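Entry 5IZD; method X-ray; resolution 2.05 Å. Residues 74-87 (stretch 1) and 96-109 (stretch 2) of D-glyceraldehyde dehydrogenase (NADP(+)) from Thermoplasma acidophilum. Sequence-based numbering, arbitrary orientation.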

# COMPACT_ATOMS: atom_id res chain seq x y z
N LEU A 74 -23.52 -15.41 -16.53
CA LEU A 74 -24.89 -16.00 -16.50
C LEU A 74 -25.92 -14.97 -16.12
O LEU A 74 -26.95 -14.92 -16.71
CB LEU A 74 -24.98 -17.18 -15.54
CG LEU A 74 -24.21 -18.43 -15.97
CD1 LEU A 74 -24.35 -19.48 -14.89
CD2 LEU A 74 -24.75 -18.98 -17.29
N ILE A 75 -25.60 -14.09 -15.17
CA ILE A 75 -26.46 -12.99 -14.76
C ILE A 75 -26.67 -12.08 -15.96
O ILE A 75 -27.80 -11.77 -16.32
CB ILE A 75 -25.90 -12.26 -13.51
CG1 ILE A 75 -26.03 -13.17 -12.30
CG2 ILE A 75 -26.63 -10.95 -13.26
CD1 ILE A 75 -25.45 -12.63 -10.99
N GLU A 76 -25.59 -11.74 -16.63
CA GLU A 76 -25.63 -10.85 -17.82
C GLU A 76 -26.51 -11.40 -18.96
O GLU A 76 -27.32 -10.68 -19.53
CB GLU A 76 -24.22 -10.73 -18.34
CG GLU A 76 -23.85 -9.48 -19.11
CD GLU A 76 -22.34 -9.25 -19.02
OE1 GLU A 76 -21.51 -10.23 -18.96
OE2 GLU A 76 -22.01 -8.06 -19.02
N LYS A 77 -26.32 -12.67 -19.27
CA LYS A 77 -27.06 -13.35 -20.33
C LYS A 77 -28.58 -13.34 -20.06
O LYS A 77 -29.36 -13.20 -20.98
CB LYS A 77 -26.57 -14.82 -20.45
N ASN A 78 -28.96 -13.43 -18.80
CA ASN A 78 -30.36 -13.57 -18.38
C ASN A 78 -30.87 -12.39 -17.59
O ASN A 78 -31.84 -12.53 -16.84
CB ASN A 78 -30.41 -14.80 -17.49
CG ASN A 78 -30.08 -16.05 -18.24
OD1 ASN A 78 -30.93 -16.57 -18.92
ND2 ASN A 78 -28.84 -16.55 -18.11
N ARG A 79 -30.18 -11.25 -17.72
CA ARG A 79 -30.44 -10.02 -16.97
C ARG A 79 -31.87 -9.57 -16.89
O ARG A 79 -32.34 -9.17 -15.87
CB ARG A 79 -29.52 -8.87 -17.35
CG ARG A 79 -29.57 -8.39 -18.77
CD ARG A 79 -28.70 -7.17 -18.95
NE ARG A 79 -29.19 -6.08 -18.17
CZ ARG A 79 -28.48 -5.06 -17.73
NH1 ARG A 79 -29.08 -4.13 -17.04
NH2 ARG A 79 -27.19 -4.96 -17.99
N ALA A 80 -32.55 -9.65 -18.01
CA ALA A 80 -33.97 -9.34 -18.09
C ALA A 80 -34.82 -9.98 -16.98
O ALA A 80 -35.69 -9.32 -16.43
CB ALA A 80 -34.54 -9.76 -19.46
N GLU A 81 -34.57 -11.24 -16.64
CA GLU A 81 -35.32 -11.91 -15.59
C GLU A 81 -35.14 -11.20 -14.22
O GLU A 81 -36.08 -10.99 -13.44
CB GLU A 81 -34.91 -13.38 -15.48
CG GLU A 81 -35.26 -14.25 -16.70
CD GLU A 81 -34.70 -15.67 -16.53
OE1 GLU A 81 -34.08 -15.96 -15.46
OE2 GLU A 81 -34.79 -16.49 -17.45
N LEU A 82 -33.94 -10.73 -13.97
CA LEU A 82 -33.69 -10.03 -12.73
C LEU A 82 -34.30 -8.63 -12.69
O LEU A 82 -34.82 -8.23 -11.66
CB LEU A 82 -32.18 -9.95 -12.47
CG LEU A 82 -31.87 -9.26 -11.16
CD1 LEU A 82 -32.50 -9.97 -9.97
CD2 LEU A 82 -30.36 -9.22 -10.97
N GLU A 83 -34.29 -7.95 -13.81
CA GLU A 83 -34.87 -6.65 -13.97
C GLU A 83 -36.37 -6.72 -13.65
O GLU A 83 -36.90 -5.93 -12.94
CB GLU A 83 -34.62 -6.17 -15.39
CG GLU A 83 -33.22 -5.57 -15.59
CD GLU A 83 -32.84 -5.34 -17.03
OE1 GLU A 83 -33.67 -5.46 -17.93
OE2 GLU A 83 -31.69 -5.03 -17.28
N ASN A 84 -37.02 -7.73 -14.20
CA ASN A 84 -38.41 -8.00 -13.93
C ASN A 84 -38.75 -8.29 -12.47
O ASN A 84 -39.72 -7.76 -11.95
CB ASN A 84 -38.91 -9.13 -14.85
CG ASN A 84 -38.91 -8.72 -16.32
OD1 ASN A 84 -38.96 -7.52 -16.66
ND2 ASN A 84 -38.84 -9.70 -17.21
N ILE A 85 -37.95 -9.10 -11.82
CA ILE A 85 -38.19 -9.41 -10.40
C ILE A 85 -38.11 -8.14 -9.53
O ILE A 85 -38.98 -7.91 -8.68
CB ILE A 85 -37.15 -10.42 -9.90
CG1 ILE A 85 -37.48 -11.79 -10.54
CG2 ILE A 85 -37.15 -10.49 -8.38
CD1 ILE A 85 -36.35 -12.77 -10.48
N ILE A 86 -37.10 -7.31 -9.79
CA ILE A 86 -37.00 -6.06 -9.08
C ILE A 86 -38.20 -5.15 -9.34
O ILE A 86 -38.70 -4.55 -8.40
CB ILE A 86 -35.68 -5.34 -9.44
CG1 ILE A 86 -34.49 -6.15 -8.92
CG2 ILE A 86 -35.69 -3.92 -8.89
CD1 ILE A 86 -33.22 -5.79 -9.60
N MET A 87 -38.67 -5.06 -10.60
CA MET A 87 -39.84 -4.23 -10.89
C MET A 87 -41.05 -4.79 -10.18
O MET A 87 -41.82 -4.02 -9.64
CB MET A 87 -40.11 -4.03 -12.39
CG MET A 87 -38.98 -3.22 -13.07
SD MET A 87 -39.46 -2.87 -14.79
CE MET A 87 -39.07 -4.46 -15.53
N GLU A 96 -34.47 2.39 -13.27
CA GLU A 96 -33.88 2.04 -11.97
C GLU A 96 -33.61 0.55 -11.84
O GLU A 96 -32.58 0.14 -11.28
CB GLU A 96 -34.73 2.52 -10.81
CG GLU A 96 -34.55 4.01 -10.48
CD GLU A 96 -35.39 4.47 -9.28
OE1 GLU A 96 -35.44 3.73 -8.26
OE2 GLU A 96 -36.02 5.57 -9.33
N ALA A 97 -34.51 -0.26 -12.35
CA ALA A 97 -34.33 -1.71 -12.33
C ALA A 97 -33.14 -2.08 -13.23
O ALA A 97 -32.28 -2.85 -12.81
CB ALA A 97 -35.61 -2.46 -12.78
N LYS A 98 -33.06 -1.52 -14.42
CA LYS A 98 -31.92 -1.82 -15.32
C LYS A 98 -30.56 -1.32 -14.75
O LYS A 98 -29.58 -2.02 -14.81
CB LYS A 98 -32.18 -1.26 -16.73
CG LYS A 98 -33.31 -1.97 -17.42
CD LYS A 98 -33.59 -1.45 -18.81
CE LYS A 98 -34.61 -2.37 -19.46
NZ LYS A 98 -34.88 -1.93 -20.84
N GLU A 99 -30.57 -0.13 -14.16
CA GLU A 99 -29.39 0.43 -13.52
C GLU A 99 -28.91 -0.45 -12.35
O GLU A 99 -27.72 -0.73 -12.25
CB GLU A 99 -29.66 1.90 -13.12
CG GLU A 99 -28.85 2.42 -11.99
CD GLU A 99 -29.05 3.92 -11.78
OE1 GLU A 99 -28.03 4.57 -11.46
OE2 GLU A 99 -30.20 4.40 -11.88
N GLU A 100 -29.82 -0.97 -11.55
CA GLU A 100 -29.44 -1.84 -10.48
C GLU A 100 -28.75 -3.11 -10.95
O GLU A 100 -27.79 -3.56 -10.37
CB GLU A 100 -30.60 -2.16 -9.55
CG GLU A 100 -30.16 -3.00 -8.39
CD GLU A 100 -31.13 -3.06 -7.25
OE1 GLU A 100 -32.16 -2.39 -7.28
OE2 GLU A 100 -30.85 -3.78 -6.32
N VAL A 101 -29.24 -3.68 -12.04
CA VAL A 101 -28.66 -4.87 -12.60
C VAL A 101 -27.30 -4.57 -13.26
O VAL A 101 -26.39 -5.34 -13.20
CB VAL A 101 -29.66 -5.59 -13.53
CG1 VAL A 101 -29.03 -6.79 -14.16
CG2 VAL A 101 -30.88 -6.00 -12.72
N ASP A 102 -27.18 -3.40 -13.85
CA ASP A 102 -25.94 -2.95 -14.41
C ASP A 102 -24.90 -3.02 -13.26
O ASP A 102 -23.83 -3.51 -13.41
CB ASP A 102 -26.07 -1.50 -14.84
CG ASP A 102 -26.62 -1.34 -16.24
OD1 ASP A 102 -26.81 -2.32 -16.93
OD2 ASP A 102 -26.84 -0.21 -16.66
N GLY A 103 -25.29 -2.50 -12.12
CA GLY A 103 -24.49 -2.43 -10.93
C GLY A 103 -24.14 -3.76 -10.34
O GLY A 103 -23.09 -3.90 -9.77
N VAL A 104 -25.02 -4.73 -10.47
CA VAL A 104 -24.76 -6.04 -9.97
C VAL A 104 -23.58 -6.60 -10.78
O VAL A 104 -22.70 -7.17 -10.24
CB VAL A 104 -26.01 -6.97 -10.08
CG1 VAL A 104 -25.65 -8.43 -10.06
CG2 VAL A 104 -27.02 -6.70 -8.98
N ILE A 105 -23.65 -6.41 -12.08
CA ILE A 105 -22.69 -6.91 -13.06
C ILE A 105 -21.36 -6.17 -12.88
O ILE A 105 -20.34 -6.84 -12.73
CB ILE A 105 -23.21 -6.77 -14.53
CG1 ILE A 105 -24.39 -7.74 -14.77
CG2 ILE A 105 -22.10 -6.99 -15.57
CD1 ILE A 105 -25.32 -7.32 -15.90
N ASP A 106 -21.37 -4.87 -12.75
CA ASP A 106 -20.16 -4.12 -12.48
C ASP A 106 -19.47 -4.50 -11.16
O ASP A 106 -18.29 -4.55 -11.11
CB ASP A 106 -20.41 -2.63 -12.49
CG ASP A 106 -19.13 -1.79 -12.25
OD1 ASP A 106 -18.32 -1.69 -13.13
OD2 ASP A 106 -18.94 -1.23 -11.17
N GLN A 107 -20.23 -4.78 -10.12
CA GLN A 107 -19.66 -5.03 -8.84
C GLN A 107 -19.04 -6.40 -8.77
O GLN A 107 -17.96 -6.59 -8.20
CB GLN A 107 -20.72 -4.92 -7.74
CG GLN A 107 -21.04 -3.50 -7.31
CD GLN A 107 -22.07 -3.55 -6.20
OE1 GLN A 107 -21.73 -3.39 -5.02
NE2 GLN A 107 -23.32 -3.87 -6.54
N ILE A 108 -19.76 -7.38 -9.30
CA ILE A 108 -19.24 -8.72 -9.32
C ILE A 108 -17.91 -8.76 -10.14
O ILE A 108 -16.94 -9.40 -9.71
CB ILE A 108 -20.25 -9.71 -9.87
CG1 ILE A 108 -21.39 -9.92 -8.85
CG2 ILE A 108 -19.56 -11.04 -10.11
CD1 ILE A 108 -22.59 -10.65 -9.45
N GLN A 109 -17.86 -8.09 -11.29
CA GLN A 109 -16.62 -7.97 -12.05
C GLN A 109 -15.48 -7.36 -11.21
O GLN A 109 -14.44 -7.96 -11.06
CB GLN A 109 -16.82 -7.12 -13.28
CG GLN A 109 -15.56 -6.94 -14.11
CD GLN A 109 -15.08 -8.21 -14.79
OE1 GLN A 109 -15.83 -9.12 -15.02
NE2 GLN A 109 -13.79 -8.26 -15.10

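How do the two helical stretches fit together? The axes of helices 79-87 and 96-109 approach to 8.7 Å with 128° between their N-to-C directions, so they cross obliquely, closer to antiparallel than parallel; by CA position E83 lies nearest A97 and E76 nearest I105. The backbones come closest at E83 and A97, whose CA atoms are 5.2 Å apart. A97, with only a methyl group, suits this narrow place; its CB lies 3.5 Å from CG of M87 and 3.7 Å from the backbone O of E83.

Which bump fills which hollow? V101 is a knob set among R79, L82, E83 and I86. Its CG2 does much of the filling, 3.7 Å from L82 CD2, 3.7 Å from E83 CG and 3.9 Å from I86 CD1, while CG1 packs 3.8 Å from R79 CB. A compact, branched side chain can thus touch several walls of the pocket at once.

What fills the hollow in the other direction? R79 does, reaching among K98, V101, D102 and I105. V101 CG1 covers one face of its guanidinium, leaving the edge free for polar partners. There R79 NH1 and NH2 both donate to D102 OD1, each at 2.9 Å, forming a salt bridge. From its own helix, E83 OE2 accepts from R79 NE at 2.9 Å and NH1 at 2.8 Å, so the arginine's charge is met by two carboxylates.

How is the contact extended beyond these knobs? Buried I75 points toward the second stretch and continues the apolar packing: its CG2 lies 4.2 Å from both V104 CG1 and I105 CG1, and its CD1 meets I108 CD1 at 3.8 Å. In all, the two stretches bury 690 Å² between them, both sides summed.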